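Local structure of PilM (Pseudomonas aeruginosa, 3HG9) at the interface of chains A and B. The protein is of unknown function but belongs to the PilM family and may take part in forming a pilus, perhaps a plasmid-encoded one. Numbering follows the deposited sequence. Chains: chain A/B, PilM.

Contact 1: the interface of chains A and B. Residues chain A 115-119; chain B 69-71.
A:Pro115 and B:Ala71 meet where strand 119-123 of chain A comes alongside strand 65-70 of chain B, an antiparallel, edge-to-edge pairing that joins two copies of PilM in the deposited pair and may contribute to a dimer. The proline lays the CG corner of its ring against the methyl of B:Ala71, with CG 3.7 Å from CB. The methyl of A:Ala118 comes to the same alanine from another quarter, its CB 3.6 Å from B:Ala71 CA. The backbone oxygen of B:Ala71 packs against both, 3.3 Å from CG of A:Pro115 and 3.4 Å from CB of A:Ala118. B:Ala71 thus fits into the bend of the 115-118 loop, where A:Gly117 takes a positive phi of 83°. Beyond the loop, A:Val119 and B:Ile70 form the bridge pair. Their side chains do not interlock; their CA-CB bonds run nearly parallel from one face of the paired strands, and backbone atoms carry the contact. B:Phe69 contributes the root of its side chain and hardly its ring, which swings away from A:Val119 with CG set between the backbone N and the carbonyl carbon (chi1 51°). A:Val119 N donates to B:Ile70 O at 2.8 Å, approaching 26° out of the carbonyl plane. In return B:Ile70 N donates to A:Val119 O at 3.0 Å, here in the carbonyl plane.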
loop_
_atom_site.group_PDB
_atom_site.type_symbol
_atom_site.label_atom_id
_atom_site.label_comp_id
_atom_site.label_asym_id
_atom_site.label_seq_id
_atom_site.Cartn_x
_atom_site.Cartn_y
_atom_site.Cartn_z
ATOM N N PRO A 115 16.814 4.587 -11.569
ATOM C CA PRO A 115 17.376 3.770 -12.628
ATOM C C PRO A 115 16.702 2.431 -12.755
ATOM O O PRO A 115 16.171 1.898 -11.776
ATOM C CB PRO A 115 18.834 3.589 -12.185
ATOM C CG PRO A 115 18.853 3.908 -10.819
ATOM C CD PRO A 115 17.861 5.003 -10.632
ATOM N N GLU A 116 16.732 1.864 -13.954
ATOM C CA GLU A 116 16.384 0.452 -14.093
ATOM C C GLU A 116 17.178 -0.313 -13.042
ATOM O O GLU A 116 18.363 0.003 -12.787
ATOM C CB GLU A 116 16.759 -0.122 -15.473
ATOM C CG GLU A 116 16.610 0.811 -16.682
ATOM C CD GLU A 116 17.890 0.819 -17.506
ATOM O OE1 GLU A 116 18.982 1.137 -16.916
ATOM O OE2 GLU A 116 17.805 0.494 -18.723
ATOM N N GLY A 117 16.544 -1.327 -12.458
ATOM C CA GLY A 117 17.215 -2.180 -11.508
ATOM C C GLY A 117 17.275 -1.663 -10.076
ATOM O O GLY A 117 17.560 -2.456 -9.150
ATOM N N ALA A 118 17.022 -0.367 -9.856
ATOM C CA ALA A 118 16.989 0.141 -8.458
ATOM C C ALA A 118 15.993 -0.637 -7.553
ATOM O O ALA A 118 15.065 -1.302 -8.074
ATOM C CB ALA A 118 16.661 1.611 -8.448
ATOM N N VAL A 119 16.141 -0.552 -6.233
ATOM C CA VAL A 119 15.020 -1.019 -5.363
ATOM C C VAL A 119 14.165 0.183 -4.902
ATOM O O VAL A 119 14.746 1.189 -4.531
ATOM C CB VAL A 119 15.510 -1.891 -4.170
ATOM C CG1 VAL A 119 14.334 -2.343 -3.278
ATOM C CG2 VAL A 119 16.210 -3.083 -4.690
ATOM N N PHE B 69 14.547 5.199 -3.088
ATOM C CA PHE B 69 15.162 4.133 -3.865
ATOM C C PHE B 69 16.661 3.998 -3.752
ATOM O O PHE B 69 17.389 4.979 -3.760
ATOM C CB PHE B 69 14.804 4.256 -5.349
ATOM C CG PHE B 69 15.057 5.616 -5.949
ATOM C CD1 PHE B 69 16.237 5.872 -6.668
ATOM C CD2 PHE B 69 14.079 6.628 -5.838
ATOM C CE1 PHE B 69 16.467 7.113 -7.240
ATOM C CE2 PHE B 69 14.283 7.897 -6.396
ATOM C CZ PHE B 69 15.503 8.153 -7.114
ATOM N N ILE B 70 17.110 2.757 -3.634
ATOM C CA ILE B 70 18.516 2.458 -3.793
ATOM C C ILE B 70 18.769 2.093 -5.238
ATOM O O ILE B 70 18.337 1.053 -5.726
ATOM C CB ILE B 70 19.058 1.426 -2.791
ATOM C CG1 ILE B 70 19.549 2.179 -1.561
ATOM C CG2 ILE B 70 20.321 0.708 -3.322
ATOM C CD1 ILE B 70 18.500 2.463 -0.535
ATOM N N ALA B 71 19.483 3.014 -5.886
ATOM C CA ALA B 71 19.776 3.036 -7.318
ATOM C C ALA B 71 20.386 1.738 -7.892
ATOM O O ALA B 71 20.031 1.332 -9.038
ATOM C CB ALA B 71 20.648 4.278 -7.658
#

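Contact 2: the interface of chains A and B. Residues chain A 89-90, 119-121; chain B 19, 23, 68, 81, 85.
A:Val90 faces B:Val81 and B:Thr85 in a tightly packed part of the inter-chain contact. Its CG1 lies 3.6 Å from B:Val81 CG1, while its CG2 sits between that same valine methyl and B:Thr85, 3.5 Å from B:Thr85 CG2, the side chains crossing at a slant. B:Thr85 is fixed in rotation by its own chain: with chi1 at 43°, the hydroxyl OG1 points back to helix 77-83 and donates at 3.1 Å to a lone pair of B:Val81 O, leaving the methyl CG2 to face A:Val90. That bond ties together the two residues that receive A:Val90. Close by, A:Ala121 is paired antiparallel with B:Ala68. A:Ala121 N donates to B:Ala68 O and B:Ala68 N donates to A:Ala121 O, each nitrogen 3.1 Å from its oxygen, and both bonds are nearly straight, with 161° at the hydrogen. Helix 12-31 of chain B reaches over the methyl of A:Ala121, where CD2 of B:Leu19 stands 3.9 Å from CB. The extended first part of the B:Arg23 chain carries CD to 3.7 Å from A:Ala121 CB, and the bend at chi3 (85°) then directs the guanidinium edge towards A:Leu89 O. NH1 passes beside the A:Ala121 methyl, 3.2 Å from CB. The guanidinium end is looser, since NH1 stays 3.7 Å from A:Leu89 O, and the arginine buries little surface here. Strand pairing and helix packing together seat strands 88-93 and 119-123 of chain A against chain B, and so help hold the two copies together in the deposited pair.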
loop_
_atom_site.group_PDB
_atom_site.type_symbol
_atom_site.label_atom_id
_atom_site.label_comp_id
_atom_site.label_asym_id
_atom_site.label_seq_id
_atom_site.Cartn_x
_atom_site.Cartn_y
_atom_site.Cartn_z
ATOM N N LEU A 89 3.589 0.342 -2.213
ATOM C CA LEU A 89 4.156 -0.810 -2.874
ATOM C C LEU A 89 5.639 -0.849 -2.773
ATOM O O LEU A 89 6.275 0.176 -2.433
ATOM C CB LEU A 89 3.860 -0.800 -4.350
ATOM C CG LEU A 89 2.411 -1.017 -4.641
ATOM C CD1 LEU A 89 1.755 0.414 -4.961
ATOM C CD2 LEU A 89 2.426 -1.945 -5.742
ATOM N N VAL A 90 6.180 -2.030 -3.083
ATOM C CA VAL A 90 7.609 -2.276 -3.137
ATOM C C VAL A 90 7.951 -3.095 -4.396
ATOM O O VAL A 90 7.271 -4.120 -4.677
ATOM C CB VAL A 90 8.069 -2.971 -1.817
ATOM C CG1 VAL A 90 9.493 -3.464 -1.889
ATOM C CG2 VAL A 90 7.952 -1.974 -0.661
ATOM N N VAL A 119 16.141 -0.552 -6.233
ATOM C CA VAL A 119 15.020 -1.019 -5.363
ATOM C C VAL A 119 14.165 0.183 -4.902
ATOM O O VAL A 119 14.746 1.189 -4.531
ATOM C CB VAL A 119 15.510 -1.891 -4.170
ATOM C CG1 VAL A 119 14.334 -2.343 -3.278
ATOM C CG2 VAL A 119 16.210 -3.083 -4.690
ATOM N N VAL A 120 12.829 0.065 -4.939
ATOM C CA VAL A 120 11.896 1.235 -4.852
ATOM C C VAL A 120 10.660 0.986 -3.976
ATOM O O VAL A 120 9.849 0.064 -4.261
ATOM C CB VAL A 120 11.169 1.524 -6.182
ATOM C CG1 VAL A 120 10.476 2.867 -6.127
ATOM C CG2 VAL A 120 12.095 1.433 -7.382
ATOM N N ALA A 121 10.471 1.792 -2.938
ATOM C CA ALA A 121 9.225 1.720 -2.291
ATOM C C ALA A 121 8.459 2.960 -2.624
ATOM O O ALA A 121 9.042 4.055 -2.604
ATOM C CB ALA A 121 9.459 1.614 -0.842
ATOM N N LEU B 19 15.859 2.815 4.533
ATOM C CA LEU B 19 15.000 3.150 3.447
ATOM C C LEU B 19 13.562 3.491 3.950
ATOM O O LEU B 19 13.024 4.572 3.656
ATOM C CB LEU B 19 14.979 1.992 2.452
ATOM C CG LEU B 19 14.240 2.401 1.169
ATOM C CD1 LEU B 19 14.958 1.738 -0.023
ATOM C CD2 LEU B 19 12.762 1.978 1.144
ATOM N N ARG B 23 11.803 7.052 3.487
ATOM C CA ARG B 23 10.538 7.104 2.779
ATOM C C ARG B 23 9.456 7.887 3.549
ATOM O O ARG B 23 8.720 8.740 2.985
ATOM C CB ARG B 23 10.004 5.686 2.440
ATOM C CG ARG B 23 8.767 5.785 1.507
ATOM C CD ARG B 23 8.235 4.477 1.064
ATOM N NE ARG B 23 7.311 3.897 2.045
ATOM C CZ ARG B 23 6.561 2.817 1.822
ATOM N NH1 ARG B 23 6.633 2.230 0.637
ATOM N NH2 ARG B 23 5.749 2.312 2.788
ATOM N N ALA B 68 11.260 6.223 -2.442
ATOM C CA ALA B 68 12.621 6.198 -1.911
ATOM C C ALA B 68 13.323 5.027 -2.575
ATOM O O ALA B 68 12.708 3.958 -2.653
ATOM C CB ALA B 68 12.577 5.999 -0.360
ATOM N N VAL B 81 12.823 -5.501 2.286
ATOM C CA VAL B 81 11.999 -4.263 2.310
ATOM C C VAL B 81 10.518 -4.528 2.130
ATOM O O VAL B 81 9.688 -3.868 2.737
ATOM C CB VAL B 81 12.363 -3.308 1.157
ATOM C CG1 VAL B 81 11.241 -2.284 0.968
ATOM C CG2 VAL B 81 13.740 -2.614 1.444
ATOM N N THR B 85 7.082 -3.654 4.993
ATOM C CA THR B 85 6.161 -2.625 4.462
ATOM C C THR B 85 4.680 -2.932 4.724
ATOM O O THR B 85 4.006 -2.152 5.393
ATOM C CB THR B 85 6.412 -2.301 2.954
ATOM O OG1 THR B 85 6.621 -3.510 2.218
ATOM C CG2 THR B 85 7.662 -1.411 2.784
#

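Contacts 1 and 2 are neighbours, their C-alpha centres about 10 Å apart, and A:Val119 belongs to both. They follow one antiparallel strand pair, 119-123 of chain A with 65-70 of chain B: contact 1 covers the end where the strand of chain A begins, and contact 2 continues along it and adds helical elements of chain B. The sheet therefore runs continuously from one chain into the other. Because the interface is two-fold symmetric, each contact recurs with the chains exchanged, a reciprocal pairing that may represent a dimer, although the structure alone does not show that this is the biological form.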